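Histidine acid phosphatase (Bifidobacterium longum subsp. infantis, PDB 6RXD) probably removes phosphate groups from inositol polyphosphates such as phytate, and from 2,3-bisphosphoglycerate, as a histidine acid phosphatase of the MINPP1 subfamily. Local coordinates at residues G33-S47 with T440-K454. Residues are numbered along the deposited sequence; the frame is centred on the assembly and turned at random.
Sequences GYGPIYTESMARHGS and TPMAANVQWDVYARK
Strands 34-44 and 445-453 pair antiparallel from G35-A452 to A43-N445, the axes of these segments come within 4.2 Å, and a classic beta bulge interrupts the register where I37 and Y38 both face V450. The evidence for the bulge is that V450 O accepts two backbone bonds, from I37 N at 2.9 Å and from Y38 N at 3.2 Å. Beside it, P36 lies over one face of the Y451 ring: P36 CB makes a CH-pi contact 4.0 Å from the ring centroid, while Y34 O meets the ring edge in its plane. With CG of Y451 anti to the carbonyl carbon (chi1 -79°), the ring is laid across P36. Replacing Y451 by an alanine would probably leave P36 CA and CB without the ring they pack on and open a gap beside the bulge. R453 CB similarly sits over the Y34 ring, 3.7 Å from its centroid, and a water links Y34 OH to R453 NH1. Further along, T39 OG1 stands 2.9 Å from D449 OD1, near W448 O as well; the D449 carboxylate is also gripped by salt bridges to R118 and R469. E40 brings OE2 to within 3.6 Å of W448 CE3, carboxylate and ring planes nearly perpendicular, while OE1 pairs with R396. At the end of strand 34-44, R44 is extended from CG to NE; M442 SD lies over one face of its guanidinium, with a weak bond from NH1 to P441 O; NH1 also bonds S12 O. Strand 34-44 also pairs parallel with strand 391-398, and strand 445-453 antiparallel with 467-472, which places the pair within the central mixed sheet of the branch 2 alpha/beta fold. R44-H45-G46 matches the RHG signature of histidine phosphatases.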
loop_
_atom_site.group_PDB
_atom_site.type_symbol
_atom_site.label_atom_id
_atom_site.label_comp_id
_atom_site.label_asym_id
_atom_site.label_seq_id
_atom_site.Cartn_x
_atom_site.Cartn_y
_atom_site.Cartn_z
ATOM N N GLY A 33 28.851 -11.332 -19.160
ATOM C CA GLY A 33 28.356 -12.549 -19.783
ATOM C C GLY A 33 26.884 -12.814 -19.537
ATOM O O GLY A 33 26.295 -13.697 -20.166
ATOM N N TYR A 34 26.287 -12.061 -18.617
ATOM C CA TYR A 34 24.873 -12.253 -18.278
ATOM C C TYR A 34 23.978 -11.235 -18.983
ATOM O O TYR A 34 24.278 -10.042 -18.996
ATOM C CB TYR A 34 24.680 -12.202 -16.749
ATOM C CG TYR A 34 25.262 -13.410 -16.037
ATOM C CD1 TYR A 34 24.436 -14.419 -15.557
ATOM C CD2 TYR A 34 26.639 -13.548 -15.870
ATOM C CE1 TYR A 34 24.957 -15.535 -14.908
ATOM C CE2 TYR A 34 27.173 -14.670 -15.221
ATOM C CZ TYR A 34 26.327 -15.657 -14.759
ATOM O OH TYR A 34 26.846 -16.771 -14.123
ATOM N N GLY A 35 22.884 -11.720 -19.570
ATOM C CA GLY A 35 21.924 -10.873 -20.262
ATOM C C GLY A 35 20.524 -11.102 -19.718
ATOM O O GLY A 35 20.248 -12.148 -19.121
ATOM N N PRO A 36 19.628 -10.129 -19.923
ATOM C CA PRO A 36 18.291 -10.175 -19.319
ATOM C C PRO A 36 17.406 -11.273 -19.911
ATOM O O PRO A 36 17.393 -11.450 -21.134
ATOM C CB PRO A 36 17.710 -8.803 -19.674
ATOM C CG PRO A 36 18.433 -8.403 -20.939
ATOM C CD PRO A 36 19.833 -8.912 -20.735
ATOM N N ILE A 37 16.676 -12.001 -19.063
ATOM C CA ILE A 37 15.689 -12.974 -19.553
ATOM C C ILE A 37 14.273 -12.793 -18.980
ATOM O O ILE A 37 13.313 -13.323 -19.531
ATOM C CB ILE A 37 16.118 -14.430 -19.307
ATOM C CG1 ILE A 37 16.349 -14.683 -17.814
ATOM C CG2 ILE A 37 17.375 -14.769 -20.114
ATOM C CD1 ILE A 37 16.360 -16.170 -17.451
ATOM N N TYR A 38 14.133 -12.068 -17.872
ATOM C CA TYR A 38 12.826 -11.968 -17.233
ATOM C C TYR A 38 12.789 -10.786 -16.281
ATOM O O TYR A 38 13.818 -10.400 -15.726
ATOM C CB TYR A 38 12.521 -13.278 -16.476
ATOM C CG TYR A 38 11.146 -13.333 -15.842
ATOM C CD1 TYR A 38 9.998 -13.483 -16.624
ATOM C CD2 TYR A 38 10.994 -13.253 -14.458
ATOM C CE1 TYR A 38 8.728 -13.527 -16.038
ATOM C CE2 TYR A 38 9.742 -13.305 -13.870
ATOM C CZ TYR A 38 8.619 -13.432 -14.655
ATOM O OH TYR A 38 7.378 -13.474 -14.041
ATOM N N THR A 39 11.611 -10.203 -16.095
ATOM C CA THR A 39 11.433 -9.261 -14.992
ATOM C C THR A 39 10.038 -9.413 -14.408
ATOM O O THR A 39 9.142 -9.914 -15.077
ATOM C CB THR A 39 11.683 -7.808 -15.434
ATOM O OG1 THR A 39 11.702 -6.951 -14.281
ATOM C CG2 THR A 39 10.604 -7.331 -16.416
ATOM N N GLU A 40 9.838 -9.006 -13.157
ATOM C CA GLU A 40 8.503 -9.129 -12.577
ATOM C C GLU A 40 8.312 -8.162 -11.430
ATOM O O GLU A 40 9.272 -7.619 -10.897
ATOM C CB GLU A 40 8.240 -10.554 -12.096
ATOM C CG GLU A 40 9.186 -11.011 -11.013
ATOM C CD GLU A 40 8.836 -12.377 -10.496
ATOM O OE1 GLU A 40 7.634 -12.716 -10.448
ATOM O OE2 GLU A 40 9.772 -13.127 -10.149
ATOM N N SER A 41 7.057 -7.959 -11.055
ATOM C CA SER A 41 6.744 -6.946 -10.058
ATOM C C SER A 41 5.487 -7.283 -9.288
ATOM O O SER A 41 4.644 -8.062 -9.741
ATOM C CB SER A 41 6.534 -5.603 -10.751
ATOM O OG SER A 41 5.311 -5.623 -11.459
ATOM N N MET A 42 5.358 -6.690 -8.108
ATOM C CA MET A 42 4.042 -6.558 -7.499
ATOM C C MET A 42 4.004 -5.162 -6.911
ATOM O O MET A 42 4.930 -4.750 -6.202
ATOM C CB MET A 42 3.798 -7.617 -6.417
ATOM C CG MET A 42 2.381 -7.581 -5.818
ATOM S SD MET A 42 2.148 -6.342 -4.506
ATOM C CE MET A 42 3.164 -7.033 -3.188
ATOM N N ALA A 43 2.938 -4.436 -7.212
ATOM C CA ALA A 43 2.777 -3.069 -6.738
ATOM C C ALA A 43 1.425 -2.884 -6.093
ATOM O O ALA A 43 0.414 -3.408 -6.571
ATOM C CB ALA A 43 2.928 -2.081 -7.904
ATOM N N ARG A 44 1.414 -2.134 -4.994
ATOM C CA ARG A 44 0.180 -1.661 -4.394
ATOM C C ARG A 44 -0.462 -0.635 -5.322
ATOM O O ARG A 44 0.224 0.026 -6.099
ATOM C CB ARG A 44 0.516 -1.015 -3.047
ATOM C CG ARG A 44 -0.684 -0.487 -2.277
ATOM C CD ARG A 44 -0.256 0.290 -1.049
ATOM N NE ARG A 44 -1.429 0.744 -0.315
ATOM C CZ ARG A 44 -1.396 1.638 0.663
ATOM N NH1 ARG A 44 -0.239 2.204 1.014
ATOM N NH2 ARG A 44 -2.524 1.982 1.266
ATOM N N HIS A 45 -1.781 -0.517 -5.259
ATOM C CA HIS A 45 -2.481 0.516 -6.026
ATOM C C HIS A 45 -1.957 1.900 -5.639
ATOM O O HIS A 45 -1.331 2.080 -4.591
ATOM C CB HIS A 45 -3.980 0.432 -5.735
ATOM C CG HIS A 45 -4.313 0.699 -4.300
ATOM N ND1 HIS A 45 -4.323 1.968 -3.761
ATOM C CD2 HIS A 45 -4.612 -0.146 -3.285
ATOM C CE1 HIS A 45 -4.619 1.895 -2.474
ATOM N NE2 HIS A 45 -4.801 0.623 -2.162
ATOM N N GLY A 46 -2.234 2.888 -6.482
ATOM C CA GLY A 46 -1.792 4.240 -6.216
ATOM C C GLY A 46 -2.717 4.962 -5.249
ATOM O O GLY A 46 -3.736 4.420 -4.799
ATOM N N SER A 47 -2.341 6.194 -4.929
ATOM C CA SER A 47 -3.145 7.094 -4.109
ATOM C C SER A 47 -4.613 7.143 -4.522
ATOM O O SER A 47 -4.934 7.213 -5.710
ATOM C CB SER A 47 -2.572 8.502 -4.204
ATOM O OG SER A 47 -1.334 8.601 -3.527
ATOM N N THR A 440 5.143 0.414 3.181
ATOM C CA THR A 440 4.019 0.322 2.256
ATOM C C THR A 440 3.420 1.684 1.906
ATOM O O THR A 440 2.256 1.969 2.186
ATOM C CB THR A 440 2.964 -0.667 2.798
ATOM O OG1 THR A 440 1.849 -0.731 1.903
ATOM C CG2 THR A 440 2.495 -0.272 4.217
ATOM N N PRO A 441 4.222 2.544 1.272
ATOM C CA PRO A 441 3.657 3.809 0.804
ATOM C C PRO A 441 2.660 3.524 -0.302
ATOM O O PRO A 441 2.528 2.384 -0.761
ATOM C CB PRO A 441 4.867 4.521 0.209
ATOM C CG PRO A 441 5.845 3.397 -0.160
ATOM C CD PRO A 441 5.663 2.439 0.976
ATOM N N MET A 442 1.948 4.555 -0.737
ATOM C CA MET A 442 1.143 4.391 -1.927
ATOM C C MET A 442 2.041 3.957 -3.085
ATOM O O MET A 442 3.192 4.421 -3.208
ATOM C CB MET A 442 0.396 5.690 -2.234
ATOM C CG MET A 442 -0.666 6.018 -1.194
ATOM S SD MET A 442 -2.046 4.838 -1.236
ATOM C CE MET A 442 -2.815 5.201 0.350
ATOM N N ALA A 443 1.520 3.055 -3.916
ATOM C CA ALA A 443 2.244 2.466 -5.052
ATOM C C ALA A 443 3.517 1.713 -4.666
ATOM O O ALA A 443 4.393 1.504 -5.495
ATOM C CB ALA A 443 2.549 3.532 -6.145
ATOM N N ALA A 444 3.613 1.283 -3.415
ATOM C CA ALA A 444 4.758 0.480 -2.987
ATOM C C ALA A 444 4.928 -0.695 -3.932
ATOM O O ALA A 444 3.954 -1.301 -4.342
ATOM C CB ALA A 444 4.548 -0.036 -1.550
ATOM N N ASN A 445 6.169 -1.030 -4.262
ATOM C CA ASN A 445 6.372 -2.122 -5.190
ATOM C C ASN A 445 7.690 -2.853 -5.000
ATOM O O ASN A 445 8.689 -2.279 -4.553
ATOM C CB ASN A 445 6.215 -1.643 -6.644
ATOM C CG ASN A 445 7.248 -0.606 -7.044
ATOM O OD1 ASN A 445 8.280 -0.928 -7.637
ATOM N ND2 ASN A 445 6.978 0.644 -6.714
ATOM N N VAL A 446 7.672 -4.132 -5.345
ATOM C CA VAL A 446 8.877 -4.934 -5.370
ATOM C C VAL A 446 9.053 -5.390 -6.806
ATOM O O VAL A 446 8.096 -5.834 -7.432
ATOM C CB VAL A 446 8.738 -6.163 -4.449
ATOM C CG1 VAL A 446 9.897 -7.140 -4.672
ATOM C CG2 VAL A 446 8.663 -5.717 -2.967
ATOM N N GLN A 447 10.262 -5.254 -7.339
ATOM C CA GLN A 447 10.553 -5.726 -8.693
ATOM C C GLN A 447 11.799 -6.608 -8.666
ATOM O O GLN A 447 12.759 -6.316 -7.943
ATOM C CB GLN A 447 10.776 -4.533 -9.626
ATOM C CG GLN A 447 9.558 -3.603 -9.741
ATOM C CD GLN A 447 9.735 -2.542 -10.793
ATOM O OE1 GLN A 447 10.214 -2.815 -11.897
ATOM N NE2 GLN A 447 9.347 -1.317 -10.461
ATOM N N TRP A 448 11.789 -7.692 -9.436
ATOM C CA TRP A 448 12.989 -8.521 -9.564
ATOM C C TRP A 448 13.384 -8.561 -11.021
ATOM O O TRP A 448 12.520 -8.749 -11.889
ATOM C CB TRP A 448 12.723 -9.965 -9.134
ATOM C CG TRP A 448 12.515 -10.198 -7.664
ATOM C CD1 TRP A 448 12.492 -9.268 -6.664
ATOM C CD2 TRP A 448 12.286 -11.465 -7.045
ATOM N NE1 TRP A 448 12.258 -9.888 -5.454
ATOM C CE2 TRP A 448 12.129 -11.237 -5.665
ATOM C CE3 TRP A 448 12.207 -12.774 -7.530
ATOM C CZ2 TRP A 448 11.886 -12.275 -4.754
ATOM C CZ3 TRP A 448 11.963 -13.807 -6.631
ATOM C CH2 TRP A 448 11.815 -13.547 -5.257
ATOM N N ASP A 449 14.684 -8.425 -11.282
ATOM C CA ASP A 449 15.227 -8.623 -12.626
ATOM C C ASP A 449 16.012 -9.923 -12.665
ATOM O O ASP A 449 16.751 -10.224 -11.729
ATOM C CB ASP A 449 16.168 -7.478 -12.997
ATOM C CG ASP A 449 15.472 -6.137 -13.023
ATOM O OD1 ASP A 449 14.283 -6.086 -13.383
ATOM O OD2 ASP A 449 16.114 -5.128 -12.670
ATOM N N VAL A 450 15.867 -10.682 -13.753
ATOM C CA VAL A 450 16.549 -11.964 -13.866
ATOM C C VAL A 450 17.375 -12.005 -15.137
ATOM O O VAL A 450 16.864 -11.738 -16.227
ATOM C CB VAL A 450 15.548 -13.142 -13.879
ATOM C CG1 VAL A 450 16.290 -14.484 -13.899
ATOM C CG2 VAL A 450 14.627 -13.065 -12.674
ATOM N N TYR A 451 18.655 -12.323 -14.988
ATOM C CA TYR A 451 19.558 -12.413 -16.125
ATOM C C TYR A 451 20.121 -13.827 -16.203
ATOM O O TYR A 451 20.065 -14.585 -15.229
ATOM C CB TYR A 451 20.717 -11.429 -15.965
ATOM C CG TYR A 451 20.441 -9.971 -16.298
ATOM C CD1 TYR A 451 21.330 -9.253 -17.083
ATOM C CD2 TYR A 451 19.315 -9.309 -15.822
ATOM C CE1 TYR A 451 21.120 -7.917 -17.374
ATOM C CE2 TYR A 451 19.095 -7.962 -16.118
ATOM C CZ TYR A 451 20.000 -7.280 -16.888
ATOM O OH TYR A 451 19.795 -5.949 -17.185
ATOM N N ALA A 452 20.668 -14.193 -17.360
ATOM C CA ALA A 452 21.247 -15.524 -17.514
ATOM C C ALA A 452 22.463 -15.462 -18.406
ATOM O O ALA A 452 22.562 -14.588 -19.272
ATOM C CB ALA A 452 20.217 -16.502 -18.089
ATOM N N ARG A 453 23.392 -16.382 -18.179
ATOM C CA ARG A 453 24.525 -16.556 -19.075
ATOM C C ARG A 453 24.200 -17.724 -19.998
ATOM O O ARG A 453 23.801 -18.803 -19.531
ATOM C CB ARG A 453 25.795 -16.837 -18.269
ATOM C CG ARG A 453 27.006 -17.146 -19.123
ATOM C CD ARG A 453 28.238 -17.371 -18.274
ATOM N NE ARG A 453 29.422 -17.619 -19.099
ATOM C CZ ARG A 453 30.633 -17.856 -18.608
ATOM N NH1 ARG A 453 30.824 -17.889 -17.294
ATOM N NH2 ARG A 453 31.654 -18.072 -19.432
ATOM N N LYS A 454 24.357 -17.510 -21.306
ATOM C CA LYS A 454 23.976 -18.503 -22.307
ATOM C C LYS A 454 24.931 -19.689 -22.416
ATOM O O LYS A 454 26.125 -19.577 -22.132
ATOM C CB LYS A 454 23.850 -17.840 -23.682
ATOM C CG LYS A 454 22.453 -17.355 -24.017
ATOM C CD LYS A 454 22.424 -16.647 -25.368
ATOM C CE LYS A 454 20.996 -16.464 -25.865
ATOM N NZ LYS A 454 20.353 -17.777 -26.129
HETATM O O HOH W 1 25.349 -15.108 -22.297
HETATM O O HOH W 2 29.422 -17.557 -14.628
HETATM O O HOH W 3 9.939 -4.812 -13.879
#